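Long-range contacts in shikimate 5-dehydrogenase AroE (5-dehydroshikimate reductase) (Mycobacterium tuberculosis, PDB 4P4G), which probably catalyses the NADPH-dependent reduction of 3-dehydroshikimate to shikimate, the fourth of seven steps in chorismate biosynthesis: residues 22-27 with 246-251; 60-65 with 90-95; 119-124 with 186-191; 180-185 with 202-207. One frame throughout, in Å; residues are numbered along the deposited sequence.

Contact 1 (22-27 with 246-251); sequences QLHLAA and AQVEQF. With SKM ((3R,4S,5R)-3,4,5-trihydroxycyclohex-1-ene-1-carboxylic acid), chain C.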
loop_
_atom_site.group_PDB
_atom_site.type_symbol
_atom_site.label_atom_id
_atom_site.label_comp_id
_atom_site.label_asym_id
_atom_site.label_seq_id
_atom_site.Cartn_x
_atom_site.Cartn_y
_atom_site.Cartn_z
ATOM N N GLN A 22 -8.510 -9.724 -10.094
ATOM C CA GLN A 22 -8.070 -9.798 -11.484
ATOM C C GLN A 22 -6.600 -10.212 -11.567
ATOM O O GLN A 22 -6.233 -11.069 -12.389
ATOM C CB GLN A 22 -8.302 -8.466 -12.202
ATOM C CG GLN A 22 -9.766 -8.175 -12.547
ATOM C CD GLN A 22 -10.494 -7.368 -11.492
ATOM O OE1 GLN A 22 -10.267 -7.532 -10.291
ATOM N NE2 GLN A 22 -11.385 -6.476 -11.942
ATOM N N LEU A 23 -5.762 -9.622 -10.712
ATOM C CA LEU A 23 -4.323 -9.894 -10.746
ATOM C C LEU A 23 -4.004 -11.283 -10.221
ATOM O O LEU A 23 -3.203 -12.006 -10.799
ATOM C CB LEU A 23 -3.544 -8.856 -9.938
ATOM C CG LEU A 23 -3.558 -7.434 -10.473
ATOM C CD1 LEU A 23 -2.585 -6.578 -9.667
ATOM C CD2 LEU A 23 -3.206 -7.417 -11.953
ATOM N N HIS A 24 -4.612 -11.655 -9.105
ATOM C CA HIS A 24 -4.326 -12.956 -8.519
ATOM C C HIS A 24 -4.862 -14.095 -9.380
ATOM O O HIS A 24 -4.187 -15.106 -9.551
ATOM C CB HIS A 24 -4.923 -13.047 -7.115
ATOM C CG HIS A 24 -4.102 -12.378 -6.066
ATOM N ND1 HIS A 24 -3.328 -13.087 -5.165
ATOM C CD2 HIS A 24 -3.927 -11.072 -5.764
ATOM C CE1 HIS A 24 -2.723 -12.242 -4.354
ATOM N NE2 HIS A 24 -3.075 -11.010 -4.692
ATOM N N LEU A 25 -6.071 -13.944 -9.917
ATOM C CA LEU A 25 -6.643 -15.005 -10.738
ATOM C C LEU A 25 -5.818 -15.210 -12.002
ATOM O O LEU A 25 -5.595 -16.338 -12.423
ATOM C CB LEU A 25 -8.122 -14.747 -11.049
ATOM C CG LEU A 25 -9.004 -14.902 -9.809
ATOM C CD1 LEU A 25 -10.393 -14.366 -10.067
ATOM C CD2 LEU A 25 -9.048 -16.356 -9.349
ATOM N N ALA A 26 -5.351 -14.114 -12.594
ATOM C CA ALA A 26 -4.426 -14.189 -13.723
ATOM C C ALA A 26 -3.162 -14.964 -13.354
ATOM O O ALA A 26 -2.706 -15.811 -14.126
ATOM C CB ALA A 26 -4.071 -12.787 -14.205
ATOM N N ALA A 27 -2.602 -14.665 -12.181
ATOM C CA ALA A 27 -1.412 -15.363 -11.693
ATOM C C ALA A 27 -1.683 -16.843 -11.480
ATOM O O ALA A 27 -0.876 -17.686 -11.871
ATOM C CB ALA A 27 -0.907 -14.727 -10.403
ATOM N N ALA A 246 4.572 -10.279 -4.340
ATOM C CA ALA A 246 5.006 -10.985 -3.146
ATOM C C ALA A 246 3.841 -11.705 -2.484
ATOM O O ALA A 246 4.033 -12.697 -1.786
ATOM C CB ALA A 246 5.669 -10.024 -2.176
ATOM N N GLN A 247 2.631 -11.182 -2.672
ATOM C CA GLN A 247 1.456 -11.844 -2.125
ATOM C C GLN A 247 1.214 -13.171 -2.834
ATOM O O GLN A 247 0.956 -14.199 -2.194
ATOM C CB GLN A 247 0.233 -10.941 -2.234
ATOM C CG GLN A 247 0.185 -9.854 -1.192
ATOM C CD GLN A 247 -1.163 -9.181 -1.162
ATOM O OE1 GLN A 247 -1.948 -9.292 -2.117
ATOM N NE2 GLN A 247 -1.456 -8.499 -0.067
ATOM N N VAL A 248 1.307 -13.165 -4.161
ATOM C CA VAL A 248 1.160 -14.409 -4.920
ATOM C C VAL A 248 2.206 -15.440 -4.491
ATOM O O VAL A 248 1.889 -16.611 -4.305
ATOM C CB VAL A 248 1.215 -14.147 -6.443
ATOM C CG1 VAL A 248 1.287 -15.452 -7.209
ATOM C CG2 VAL A 248 -0.029 -13.360 -6.874
ATOM N N GLU A 249 3.439 -14.996 -4.278
ATOM C CA GLU A 249 4.506 -15.890 -3.830
ATOM C C GLU A 249 4.182 -16.549 -2.497
ATOM O O GLU A 249 4.414 -17.743 -2.321
ATOM C CB GLU A 249 5.859 -15.162 -3.797
ATOM C CG GLU A 249 6.279 -14.702 -5.197
ATOM C CD GLU A 249 7.623 -14.019 -5.247
ATOM O OE1 GLU A 249 8.105 -13.559 -4.189
ATOM O OE2 GLU A 249 8.197 -13.947 -6.360
ATOM N N GLN A 250 3.634 -15.779 -1.564
ATOM C CA GLN A 250 3.336 -16.327 -0.248
ATOM C C GLN A 250 2.099 -17.219 -0.248
ATOM O O GLN A 250 2.034 -18.178 0.517
ATOM C CB GLN A 250 3.227 -15.213 0.787
ATOM C CG GLN A 250 4.589 -14.623 1.157
ATOM C CD GLN A 250 4.466 -13.383 1.992
ATOM O OE1 GLN A 250 4.458 -13.451 3.220
ATOM N NE2 GLN A 250 4.366 -12.233 1.334
ATOM N N PHE A 251 1.120 -16.899 -1.093
ATOM C CA PHE A 251 -0.087 -17.724 -1.194
ATOM C C PHE A 251 0.192 -19.045 -1.925
ATOM O O PHE A 251 -0.390 -20.078 -1.591
ATOM C CB PHE A 251 -1.224 -16.959 -1.896
ATOM C CG PHE A 251 -1.736 -15.758 -1.125
ATOM C CD1 PHE A 251 -1.319 -15.518 0.179
ATOM C CD2 PHE A 251 -2.637 -14.870 -1.714
ATOM C CE1 PHE A 251 -1.785 -14.414 0.890
ATOM C CE2 PHE A 251 -3.106 -13.752 -1.001
ATOM C CZ PHE A 251 -2.675 -13.533 0.298
HETATM O O12 SKM C . -2.064 -3.592 0.079
HETATM C C8 SKM C . -3.012 -3.723 -0.978
HETATM C C6 SKM C . -3.723 -2.408 -1.131
HETATM O O7 SKM C . -4.148 -1.914 0.125
HETATM C C5 SKM C . -4.882 -2.601 -1.967
HETATM C C4 SKM C . -5.445 -3.759 -2.308
HETATM C C1 SKM C . -6.682 -3.751 -3.189
HETATM O O2 SKM C . -7.163 -4.827 -3.572
HETATM O O3 SKM C . -7.217 -2.682 -3.537
HETATM C C10 SKM C . -4.884 -5.138 -1.850
HETATM C C9 SKM C . -3.922 -4.875 -0.654
HETATM O O11 SKM C . -3.181 -6.037 -0.517
HETATM O O HOH W 1 -3.208 -8.075 -3.908
#
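H24 and Q247 meet where two helices of the shikimate-binding domain pack beside the ligand pocket. Helix 236-252 returns here from the far end of the chain to lie against helix 20-30; the axes of the two short segments cross at -51°, 10.6 Å apart. At that separation the small A27 lets its CB meet the branched V248 at CG2, 3.9 Å away, and M261 of helix 258-267 joins both. The longer H24 side chain bridges the gap and brings its flat ring into the interface. V248 CG2 lies over one face of that ring, 4.0 Å from its centroid, a CH-pi contact that suits a branched aliphatic neighbour, and the ring of Y38 also stacks on H24. F251 meets the imidazole rim to rim, the planes 33° apart, so neither ring covers the other. ND1 bonds to the hydroxyl of Y28, while NE2 donates to Q247 OE1 over 3.3 Å, a bent bond (143°) that lies in the imidazole plane. The same OE1 is held by the hydroxyl of S63. These bonds fix which way round the amide sits, a task for glutamine because it offers an acceptor and a donor on one extended arm. Its NE2 therefore faces the pocket, bonded to T91 OG1 and donating to O11 of shikimate at 3.0 Å.

Contact 2 (60-65 with 90-95); sequences VGVSVT and NTLVRT. With SKM ((3R,4S,5R)-3,4,5-trihydroxycyclohex-1-ene-1-carboxylic acid), chain C.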
loop_
_atom_site.group_PDB
_atom_site.type_symbol
_atom_site.label_atom_id
_atom_site.label_comp_id
_atom_site.label_asym_id
_atom_site.label_seq_id
_atom_site.Cartn_x
_atom_site.Cartn_y
_atom_site.Cartn_z
ATOM N N VAL A 60 -5.625 -20.284 1.868
ATOM C CA VAL A 60 -4.170 -20.200 1.975
ATOM C C VAL A 60 -3.691 -18.824 2.423
ATOM O O VAL A 60 -2.549 -18.681 2.864
ATOM C CB VAL A 60 -3.469 -20.513 0.637
ATOM C CG1 VAL A 60 -3.651 -21.978 0.252
ATOM C CG2 VAL A 60 -3.982 -19.592 -0.455
ATOM N N GLY A 61 -4.543 -17.819 2.279
ATOM C CA GLY A 61 -4.185 -16.455 2.650
ATOM C C GLY A 61 -5.227 -15.443 2.213
ATOM O O GLY A 61 -6.129 -15.760 1.438
ATOM N N VAL A 62 -5.129 -14.231 2.745
ATOM C CA VAL A 62 -5.951 -13.120 2.282
ATOM C C VAL A 62 -5.108 -11.862 2.214
ATOM O O VAL A 62 -4.158 -11.680 2.989
ATOM C CB VAL A 62 -7.165 -12.860 3.196
ATOM C CG1 VAL A 62 -8.181 -13.958 3.070
ATOM C CG2 VAL A 62 -6.714 -12.696 4.651
ATOM N N SER A 63 -5.446 -11.010 1.254
ATOM C CA SER A 63 -4.893 -9.677 1.174
ATOM C C SER A 63 -5.771 -8.807 2.058
ATOM O O SER A 63 -6.960 -9.082 2.218
ATOM C CB SER A 63 -4.938 -9.177 -0.266
ATOM O OG SER A 63 -4.356 -10.120 -1.156
ATOM N N VAL A 64 -5.185 -7.773 2.655
ATOM C CA VAL A 64 -5.946 -6.906 3.548
ATOM C C VAL A 64 -5.749 -5.478 3.113
ATOM O O VAL A 64 -4.619 -5.015 2.949
ATOM C CB VAL A 64 -5.518 -7.074 5.013
ATOM C CG1 VAL A 64 -6.313 -6.122 5.900
ATOM C CG2 VAL A 64 -5.730 -8.524 5.457
ATOM N N THR A 65 -6.854 -4.783 2.873
ATOM C CA THR A 65 -6.769 -3.370 2.545
ATOM C C THR A 65 -7.415 -2.535 3.649
ATOM O O THR A 65 -7.755 -3.052 4.723
ATOM C CB THR A 65 -7.377 -3.076 1.134
ATOM O OG1 THR A 65 -7.032 -1.745 0.717
ATOM C CG2 THR A 65 -8.891 -3.229 1.154
ATOM N N ASN A 90 -0.599 -6.036 5.188
ATOM C CA ASN A 90 -1.601 -6.105 4.138
ATOM C C ASN A 90 -1.768 -7.534 3.633
ATOM O O ASN A 90 -2.412 -7.775 2.605
ATOM C CB ASN A 90 -1.197 -5.202 2.973
ATOM C CG ASN A 90 -0.051 -5.781 2.180
ATOM O OD1 ASN A 90 0.816 -6.457 2.737
ATOM N ND2 ASN A 90 -0.035 -5.521 0.877
ATOM N N THR A 91 -1.175 -8.483 4.348
ATOM C CA THR A 91 -1.167 -9.881 3.902
ATOM C C THR A 91 -1.230 -10.795 5.109
ATOM O O THR A 91 -0.480 -10.606 6.067
ATOM C CB THR A 91 0.140 -10.198 3.135
ATOM O OG1 THR A 91 0.373 -9.201 2.134
ATOM C CG2 THR A 91 0.081 -11.573 2.471
ATOM N N LEU A 92 -2.146 -11.758 5.085
ATOM C CA LEU A 92 -2.135 -12.848 6.058
ATOM C C LEU A 92 -1.956 -14.161 5.316
ATOM O O LEU A 92 -2.675 -14.434 4.350
ATOM C CB LEU A 92 -3.447 -12.884 6.839
ATOM C CG LEU A 92 -3.650 -11.715 7.796
ATOM C CD1 LEU A 92 -5.095 -11.681 8.251
ATOM C CD2 LEU A 92 -2.709 -11.842 8.983
ATOM N N VAL A 93 -1.027 -14.978 5.797
ATOM C CA VAL A 93 -0.680 -16.246 5.161
ATOM C C VAL A 93 -0.947 -17.387 6.135
ATOM O O VAL A 93 -0.489 -17.357 7.282
ATOM C CB VAL A 93 0.804 -16.255 4.758
ATOM C CG1 VAL A 93 1.156 -17.527 3.965
ATOM C CG2 VAL A 93 1.140 -14.993 3.955
ATOM N N ARG A 94 -1.676 -18.399 5.680
ATOM C CA ARG A 94 -1.996 -19.530 6.540
ATOM C C ARG A 94 -0.730 -20.341 6.801
ATOM O O ARG A 94 0.055 -20.591 5.880
ATOM C CB ARG A 94 -3.057 -20.413 5.880
ATOM C CG ARG A 94 -3.684 -21.425 6.829
ATOM C CD ARG A 94 -4.564 -20.684 7.788
ATOM N NE ARG A 94 -5.657 -21.497 8.314
ATOM C CZ ARG A 94 -5.670 -21.998 9.542
ATOM N NH1 ARG A 94 -4.649 -21.770 10.363
ATOM N NH2 ARG A 94 -6.701 -22.720 9.956
ATOM N N THR A 95 -0.512 -20.724 8.057
ATOM C CA THR A 95 0.614 -21.583 8.427
ATOM C C THR A 95 0.039 -22.890 9.012
ATOM O O THR A 95 -1.179 -23.000 9.170
ATOM C CB THR A 95 1.557 -20.876 9.438
ATOM O OG1 THR A 95 0.969 -20.887 10.747
ATOM C CG2 THR A 95 1.868 -19.450 9.005
HETATM O O12 SKM C . -2.064 -3.592 0.079
HETATM C C8 SKM C . -3.012 -3.723 -0.978
HETATM C C6 SKM C . -3.723 -2.408 -1.131
HETATM O O7 SKM C . -4.148 -1.914 0.125
HETATM C C5 SKM C . -4.882 -2.601 -1.967
HETATM C C4 SKM C . -5.445 -3.759 -2.308
HETATM C C1 SKM C . -6.682 -3.751 -3.189
HETATM O O2 SKM C . -7.163 -4.827 -3.572
HETATM O O3 SKM C . -7.217 -2.682 -3.537
HETATM C C10 SKM C . -4.884 -5.138 -1.850
HETATM C C9 SKM C . -3.922 -4.875 -0.654
HETATM O O11 SKM C . -3.181 -6.037 -0.517
HETATM O O HOH W 2 -0.709 -20.692 3.145
#
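G61 is pressed unusually close to the neighbouring strand: its CA lies 3.0 Å from L92 O, and its backbone is almost fully stretched. A beta carbon would run into that same oxygen, which explains glycine here. Next to it, V62 and L92 form a hydrogen-bonded pair. V62 N donates to L92 O, and L92 N returns a nearly straight bond (177°) to V62 O; beyond them R94 N bonds to V60 O. These are antiparallel neighbours, strands 59-64 and 91-95, in the mixed sheet of the substrate-binding domain. V62 and L92 point the same way, side by side, with V62 CG2 3.9 Å from L92 CB, and F75 of helix 69-75 packs on L92. On the face bearing S63 and T91, F251 of helix 236-252 touches both side chains. Where the strands part, V64 N still holds N90 O at 2.8 Å. N90 CG sits between its own backbone N and carbonyl carbon (chi1 73°), which carries ND2 to shikimate O12 at 2.9 Å. OD1 accepts from T91 OG1, above the amide plane, and from T104 N, holding the amide's orientation. T65 OG1 bonds at 2.9 Å to O7, the hydroxyl on the carbon next to the one bearing O12.

Contact 3 (119-124 with 186-191); sequences HALVLG and EVLVST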
loop_
_atom_site.group_PDB
_atom_site.type_symbol
_atom_site.label_atom_id
_atom_site.label_comp_id
_atom_site.label_asym_id
_atom_site.label_seq_id
_atom_site.Cartn_x
_atom_site.Cartn_y
_atom_site.Cartn_z
ATOM N N HIS A 119 14.735 14.286 -1.298
ATOM C CA HIS A 119 13.741 14.620 -0.286
ATOM C C HIS A 119 12.396 14.066 -0.710
ATOM O O HIS A 119 12.025 14.166 -1.884
ATOM C CB HIS A 119 13.651 16.136 -0.121
ATOM C CG HIS A 119 14.982 16.807 0.018
ATOM N ND1 HIS A 119 15.779 16.656 1.132
ATOM C CD2 HIS A 119 15.654 17.639 -0.813
ATOM C CE1 HIS A 119 16.889 17.356 0.978
ATOM N NE2 HIS A 119 16.835 17.967 -0.192
ATOM N N ALA A 120 11.655 13.490 0.236
ATOM C CA ALA A 120 10.363 12.888 -0.081
ATOM C C ALA A 120 9.282 13.400 0.853
ATOM O O ALA A 120 9.578 13.887 1.942
ATOM C CB ALA A 120 10.439 11.371 0.006
ATOM N N LEU A 121 8.037 13.286 0.410
ATOM C CA LEU A 121 6.875 13.652 1.208
ATOM C C LEU A 121 5.947 12.451 1.262
ATOM O O LEU A 121 5.754 11.762 0.256
ATOM C CB LEU A 121 6.170 14.822 0.525
ATOM C CG LEU A 121 5.433 15.921 1.264
ATOM C CD1 LEU A 121 6.337 16.562 2.277
ATOM C CD2 LEU A 121 5.014 16.963 0.242
ATOM N N VAL A 122 5.368 12.189 2.431
ATOM C CA VAL A 122 4.374 11.130 2.562
ATOM C C VAL A 122 3.136 11.765 3.138
ATOM O O VAL A 122 3.210 12.433 4.165
ATOM C CB VAL A 122 4.844 10.004 3.517
ATOM C CG1 VAL A 122 3.671 9.100 3.934
ATOM C CG2 VAL A 122 5.969 9.189 2.875
ATOM N N LEU A 123 2.003 11.573 2.476
ATOM C CA LEU A 123 0.740 12.072 3.014
ATOM C C LEU A 123 -0.048 10.977 3.700
ATOM O O LEU A 123 -0.298 9.921 3.113
ATOM C CB LEU A 123 -0.130 12.650 1.914
ATOM C CG LEU A 123 0.492 13.654 0.962
ATOM C CD1 LEU A 123 -0.588 14.196 0.047
ATOM C CD2 LEU A 123 1.170 14.759 1.736
ATOM N N GLY A 124 -0.437 11.241 4.942
ATOM C CA GLY A 124 -1.320 10.350 5.677
ATOM C C GLY A 124 -0.648 9.662 6.839
ATOM O O GLY A 124 0.576 9.684 6.955
ATOM N N GLU A 186 11.195 15.882 -3.902
ATOM C CA GLU A 186 11.291 15.401 -5.276
ATOM C C GLU A 186 10.268 14.313 -5.571
ATOM O O GLU A 186 9.991 14.016 -6.730
ATOM C CB GLU A 186 12.712 14.907 -5.544
ATOM C CG GLU A 186 13.759 15.977 -5.249
ATOM C CD GLU A 186 15.109 15.400 -4.865
ATOM O OE1 GLU A 186 15.566 15.680 -3.729
ATOM O OE2 GLU A 186 15.702 14.669 -5.693
ATOM N N VAL A 187 9.701 13.734 -4.520
ATOM C CA VAL A 187 8.703 12.685 -4.673
ATOM C C VAL A 187 7.662 12.803 -3.578
ATOM O O VAL A 187 7.983 13.140 -2.440
ATOM C CB VAL A 187 9.345 11.272 -4.711
ATOM C CG1 VAL A 187 10.115 10.991 -3.449
ATOM C CG2 VAL A 187 8.306 10.204 -4.951
ATOM N N LEU A 188 6.412 12.554 -3.945
ATOM C CA LEU A 188 5.294 12.574 -3.014
ATOM C C LEU A 188 4.567 11.233 -3.085
ATOM O O LEU A 188 4.163 10.795 -4.165
ATOM C CB LEU A 188 4.347 13.713 -3.405
ATOM C CG LEU A 188 2.974 13.834 -2.764
ATOM C CD1 LEU A 188 3.148 14.022 -1.288
ATOM C CD2 LEU A 188 2.207 15.014 -3.373
ATOM N N VAL A 189 4.414 10.564 -1.946
ATOM C CA VAL A 189 3.576 9.372 -1.895
ATOM C C VAL A 189 2.320 9.699 -1.106
ATOM O O VAL A 189 2.396 10.037 0.083
ATOM C CB VAL A 189 4.286 8.175 -1.260
ATOM C CG1 VAL A 189 3.352 6.964 -1.266
ATOM C CG2 VAL A 189 5.603 7.868 -1.999
ATOM N N SER A 190 1.164 9.614 -1.758
ATOM C CA SER A 190 -0.092 9.987 -1.091
ATOM C C SER A 190 -0.898 8.784 -0.648
ATOM O O SER A 190 -1.268 7.932 -1.467
ATOM C CB SER A 190 -0.955 10.861 -2.001
ATOM O OG SER A 190 -2.168 11.192 -1.339
ATOM N N THR A 191 -1.192 8.712 0.649
ATOM C CA THR A 191 -2.006 7.610 1.166
ATOM C C THR A 191 -3.340 8.072 1.754
ATOM O O THR A 191 -4.041 7.286 2.402
ATOM C CB THR A 191 -1.229 6.744 2.200
ATOM O OG1 THR A 191 -1.073 7.463 3.429
ATOM C CG2 THR A 191 0.152 6.364 1.676
#
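E186 opens this contact by gripping H119 twice: its backbone N donates to H119 O, and its carboxylate OE1 takes H119 N at 2.9 Å from above the carboxylate plane. The strands that start here, 119-123 and 187-190, run parallel as the central pair of the six-stranded Rossmann-type sheet of the probable NADP-binding domain. V187 comes next, its O receiving L121 N. Its CG1 presses on A120 CB at 3.5 Å, tight for two carbons, and the small alanine suits a site that L136 of helix 129-139 also packs against. L188 points to the other face. Its CG stands anti to the backbone N (chi1 170°), and CD1 lodges between L121 CB, 3.6 Å away, and L123 CG, 3.5 Å away. L204 packs on L188 and L123, V182 on L121. V189 turns back toward helix 129-139, where A132 meets it, while its N and O bond to L121 O and L123 N. S190 keeps the next place slim, OG only grazing L123 CD1 at 3.7 Å. At T191 the strand ends beside G124, the first glycine of a GxGxxA pattern consistent with the dinucleotide-binding turn; a sulfate, probably from the crystallisation liquor, lies about 3 Å from G124 between nearest atoms. Threonine's hydroxyl supplies a second donor to L123 O: OG1 bonds along a lone pair at 2.6 Å, beside the bond from T191 N at 2.9 Å.

Contact 4 (180-185 with 202-207); sequences DAVAAA and GTLAAI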
loop_
_atom_site.group_PDB
_atom_site.type_symbol
_atom_site.label_atom_id
_atom_site.label_comp_id
_atom_site.label_asym_id
_atom_site.label_seq_id
_atom_site.Cartn_x
_atom_site.Cartn_y
_atom_site.Cartn_z
ATOM N N ASP A 180 6.475 25.036 1.598
ATOM C CA ASP A 180 7.923 24.881 1.730
ATOM C C ASP A 180 8.343 23.402 1.742
ATOM O O ASP A 180 9.399 23.041 1.223
ATOM C CB ASP A 180 8.416 25.609 2.978
ATOM C CG ASP A 180 8.269 27.125 2.868
ATOM O OD1 ASP A 180 8.377 27.660 1.739
ATOM O OD2 ASP A 180 8.047 27.780 3.911
ATOM N N ALA A 181 7.510 22.547 2.325
ATOM C CA ALA A 181 7.775 21.108 2.327
ATOM C C ALA A 181 7.744 20.546 0.902
ATOM O O ALA A 181 8.577 19.713 0.528
ATOM C CB ALA A 181 6.784 20.391 3.224
ATOM N N VAL A 182 6.800 21.030 0.104
ATOM C CA VAL A 182 6.666 20.598 -1.288
ATOM C C VAL A 182 7.846 21.071 -2.132
ATOM O O VAL A 182 8.404 20.309 -2.931
ATOM C CB VAL A 182 5.333 21.089 -1.899
ATOM C CG1 VAL A 182 5.316 20.884 -3.402
ATOM C CG2 VAL A 182 4.163 20.354 -1.269
ATOM N N ALA A 183 8.221 22.330 -1.950
ATOM C CA ALA A 183 9.309 22.939 -2.708
ATOM C C ALA A 183 10.616 22.156 -2.592
ATOM O O ALA A 183 11.375 22.050 -3.549
ATOM C CB ALA A 183 9.511 24.385 -2.266
ATOM N N ALA A 184 10.870 21.589 -1.419
ATOM C CA ALA A 184 12.116 20.860 -1.190
ATOM C C ALA A 184 12.070 19.427 -1.729
ATOM O O ALA A 184 13.108 18.828 -2.017
ATOM C CB ALA A 184 12.456 20.854 0.289
ATOM N N ALA A 185 10.865 18.887 -1.873
ATOM C CA ALA A 185 10.698 17.463 -2.137
ATOM C C ALA A 185 10.740 17.099 -3.618
ATOM O O ALA A 185 10.353 17.891 -4.481
ATOM C CB ALA A 185 9.415 16.965 -1.503
ATOM N N GLY A 202 -3.535 22.192 -5.272
ATOM C CA GLY A 202 -2.854 23.346 -5.843
ATOM C C GLY A 202 -1.472 23.544 -5.246
ATOM O O GLY A 202 -0.517 23.914 -5.938
ATOM N N THR A 203 -1.365 23.294 -3.947
ATOM C CA THR A 203 -0.092 23.407 -3.238
ATOM C C THR A 203 0.832 22.235 -3.563
ATOM O O THR A 203 2.041 22.415 -3.758
ATOM C CB THR A 203 -0.327 23.490 -1.722
ATOM O OG1 THR A 203 -1.097 24.664 -1.435
ATOM C CG2 THR A 203 0.994 23.564 -0.969
ATOM N N LEU A 204 0.256 21.041 -3.621
ATOM C CA LEU A 204 1.009 19.818 -3.890
ATOM C C LEU A 204 1.392 19.644 -5.369
ATOM O O LEU A 204 2.288 18.862 -5.682
ATOM C CB LEU A 204 0.214 18.603 -3.410
ATOM C CG LEU A 204 -0.143 18.505 -1.924
ATOM C CD1 LEU A 204 -1.212 17.425 -1.751
ATOM C CD2 LEU A 204 1.083 18.197 -1.090
ATOM N N ALA A 205 0.735 20.385 -6.262
ATOM C CA ALA A 205 0.860 20.153 -7.711
ATOM C C ALA A 205 2.286 20.282 -8.225
ATOM O O ALA A 205 2.630 19.727 -9.270
ATOM C CB ALA A 205 -0.057 21.087 -8.482
ATOM N N ALA A 206 3.108 21.030 -7.493
ATOM C CA ALA A 206 4.477 21.318 -7.905
ATOM C C ALA A 206 5.469 20.175 -7.684
ATOM O O ALA A 206 6.643 20.310 -8.022
ATOM C CB ALA A 206 4.970 22.582 -7.215
ATOM N N ILE A 207 5.009 19.059 -7.128
ATOM C CA ILE A 207 5.913 17.936 -6.854
ATOM C C ILE A 207 6.330 17.280 -8.172
ATOM O O ILE A 207 5.496 17.088 -9.066
ATOM C CB ILE A 207 5.268 16.902 -5.905
ATOM C CG1 ILE A 207 6.320 15.979 -5.288
ATOM C CG2 ILE A 207 4.198 16.078 -6.606
ATOM C CD1 ILE A 207 7.015 16.593 -4.096
HETATM O O HOH W 3 8.425 21.284 -6.078
#
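V182 and I207 meet no aromatic ring across this contact; the flat groups they touch are peptide units. V182 CG1 lies over one face of the peptide joining A206 to I207, 4.2 Å from I207 N, and it also approaches the oxygen of the T203 carbonyl at 3.6 Å. CG2 lies out of the plane of the T203-L204 peptide, beyond its oxygen rather than over the group. In the same way I207 CD1 rests over the face of the peptide that follows A185, 3.6 Å from A185 O and equally close to A185 CB. Its reach comes from CG1 being anti to the backbone N (chi1 -163°), which sends the chain across to the end of the first helix. The small beta carbon of alanine lets the isoleucine tip settle there. Both segments belong to the Rossmann-type domain and lie on the side of its parallel sheet that carries L121, L123 and L188. Helix 178-184 is part of the crossover into strand 187-190, and helix 201-204 part of the next one, into strand 209-212. Between them V182 acts as an apolar wedge: CG2 touches L204 CD2 at 3.8 Å, the side chains crossing at about a right angle, and CG1 faces A206 CB at 4.2 Å. A type I turn from L204 to I207, closed by I207 N bonding to L204 O, bends the chain so that L204, A206 and I207 can all reach the valine. Water 3 donates to A206 O at 2.8 Å and, over a longer 3.3 Å, to V182 O, which also accepts from A185 N.

The four contacts fall into two pairs, one in each domain. Contacts 1 and 2 have centres about 11 Å apart in the substrate-binding domain, where helix 236-252 packs beside strands 59-64 and 91-95, and both touch shikimate. Contacts 3 and 4, centres about 10 Å apart, share the Rossmann-type domain; their segments alternate along the chain, because helix 178-184 runs straight into strand 187-190. Contact 2 closes before contact 3 opens, and contact 1 encloses all the others: the chain builds most of the first domain, then the second, and returns. Centres of contacts 2 and 3 lie about 27 Å apart, yet the T191 side chain is about 9 Å from shikimate, as suits a substrate bound between domains.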